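Long-range contact in Maltose/maltodextrin transport permease homologue (Bdellovibrio bacteriovorus HD100, PDB 6FFL), which probably binds maltose and maltodextrins through this solute-binding domain, which is fused to the membrane subunit of an ABC transporter and here holds maltotriose: residues V112-L116 with P265-K270. Numbering follows the deposited sequence.
With GLC (alpha-D-glucopyranose), chain B.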
# COMPACT_ATOMS: atom_id res chain seq x y z
N VAL A 112 5.74 9.34 -2.23
CA VAL A 112 4.65 9.51 -1.28
C VAL A 112 3.38 9.04 -1.97
O VAL A 112 3.15 9.32 -3.15
CB VAL A 112 4.53 10.97 -0.79
CG1 VAL A 112 3.23 11.21 -0.05
CG2 VAL A 112 5.73 11.31 0.11
N GLY A 113 2.56 8.29 -1.25
CA GLY A 113 1.31 7.80 -1.82
C GLY A 113 0.90 6.53 -1.11
O GLY A 113 0.47 6.58 0.04
N ASN A 114 1.05 5.40 -1.78
CA ASN A 114 0.66 4.10 -1.24
C ASN A 114 -0.84 4.04 -0.98
O ASN A 114 -1.30 3.26 -0.14
CB ASN A 114 1.45 3.77 0.03
CG ASN A 114 1.50 2.29 0.30
OD1 ASN A 114 1.83 1.51 -0.59
ND2 ASN A 114 1.16 1.88 1.52
N HIS A 115 -1.61 4.85 -1.69
CA HIS A 115 -3.02 5.07 -1.40
C HIS A 115 -3.89 4.34 -2.41
O HIS A 115 -3.56 4.26 -3.60
CB HIS A 115 -3.35 6.56 -1.41
CG HIS A 115 -2.91 7.28 -2.65
ND1 HIS A 115 -1.60 7.30 -3.08
CD2 HIS A 115 -3.61 8.02 -3.55
CE1 HIS A 115 -1.51 8.02 -4.19
NE2 HIS A 115 -2.72 8.47 -4.49
N LEU A 116 -5.03 3.82 -1.93
CA LEU A 116 -6.01 3.16 -2.79
C LEU A 116 -6.95 4.17 -3.42
O LEU A 116 -7.22 5.25 -2.88
CB LEU A 116 -6.82 2.16 -1.98
CG LEU A 116 -6.01 0.99 -1.44
CD1 LEU A 116 -6.91 0.17 -0.50
CD2 LEU A 116 -5.48 0.13 -2.57
N PRO A 265 -8.55 6.63 2.16
CA PRO A 265 -7.36 5.78 1.94
C PRO A 265 -6.28 6.11 2.95
O PRO A 265 -6.20 7.24 3.46
CB PRO A 265 -6.92 6.16 0.52
CG PRO A 265 -7.42 7.53 0.32
CD PRO A 265 -8.70 7.66 1.12
N LEU A 266 -5.47 5.12 3.28
CA LEU A 266 -4.29 5.36 4.10
C LEU A 266 -3.16 5.88 3.22
O LEU A 266 -2.81 5.25 2.23
CB LEU A 266 -3.87 4.08 4.82
CG LEU A 266 -4.90 3.68 5.88
CD1 LEU A 266 -4.69 2.24 6.33
CD2 LEU A 266 -4.84 4.64 7.07
N VAL A 267 -2.61 7.03 3.58
CA VAL A 267 -1.60 7.71 2.78
C VAL A 267 -0.28 7.61 3.51
O VAL A 267 -0.22 7.82 4.72
CB VAL A 267 -1.99 9.18 2.51
CG1 VAL A 267 -0.90 9.89 1.70
CG2 VAL A 267 -3.33 9.23 1.76
N GLY A 268 0.78 7.27 2.78
CA GLY A 268 2.06 7.14 3.43
C GLY A 268 3.21 6.97 2.46
O GLY A 268 3.30 7.70 1.48
N THR A 269 4.08 6.00 2.72
CA THR A 269 5.23 5.78 1.87
C THR A 269 5.62 4.31 1.92
O THR A 269 5.11 3.53 2.73
CB THR A 269 6.41 6.68 2.29
OG1 THR A 269 7.40 6.70 1.24
CG2 THR A 269 7.07 6.17 3.58
N LYS A 270 6.52 3.94 1.03
CA LYS A 270 7.33 2.74 1.17
C LYS A 270 8.78 3.20 1.12
O LYS A 270 9.14 4.04 0.29
CB LYS A 270 7.01 1.72 0.07
CG LYS A 270 5.54 1.23 0.08
CD LYS A 270 5.21 0.39 -1.15
CE LYS A 270 5.07 1.27 -2.40
NZ LYS A 270 3.95 2.26 -2.29
C1 GLC B . 0.29 -2.69 -0.99
C2 GLC B . 0.73 -1.61 -0.00
C3 GLC B . 0.97 -2.16 1.39
C4 GLC B . -0.27 -2.94 1.81
C5 GLC B . -0.55 -4.04 0.79
C6 GLC B . -1.79 -4.86 1.17
O2 GLC B . 1.93 -1.00 -0.52
O3 GLC B . 1.18 -1.06 2.29
O4 GLC B . -0.05 -3.56 3.07
O5 GLC B . -0.81 -3.42 -0.47
O6 GLC B . -1.82 -6.08 0.41
O HOH W 1 -0.40 3.78 3.16
O HOH W 2 2.33 3.78 3.96
O HOH W 3 -4.66 3.40 0.97
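Gly113 and Gly268 form a single antiparallel bridge, a hydrogen-bonded pair: Gly113 N gives to Gly268 O at 2.9 Å, and Gly268 N to Gly113 O at 2.8 Å, both nearly straight. The backbone of Gly113 takes a conformation that calls for glycine. Beyond the bridge, water takes over: one molecule accepts from Leu116 N and donates to Leu266 O at 2.9 Å, and a second, accepting from Asn114 ND2, reaches the same carbonyl weakly.

Among side chains, Lys270, bent at chi3 and chi4, crosses Asn114 at about a right angle, and its NZ donates to Asn114 OD1 (2.8 Å) from 35° off the carbonyl plane. With CG anti to the backbone N (chi1 -157°), the Asn114 amide meets one glucose of maltotriose through both ends: OD1 accepts from O2 at 2.5 Å, while ND2 donates almost linearly to O3 at 3.0 Å.

Apolar contact is slight: His115 CB touches Pro265 CB and Val267 CG2, 4.1 Å each. His115 NE2 is hydrogen-bonded to Ser331 OG on helix 328-335.

Two donors on OD1 and a sugar acceptor on ND2 fix the amide's rotation; Lys270 also touches another glucose, so its bond to OD1 joins two sugar-contacting groups and may polarise the amide.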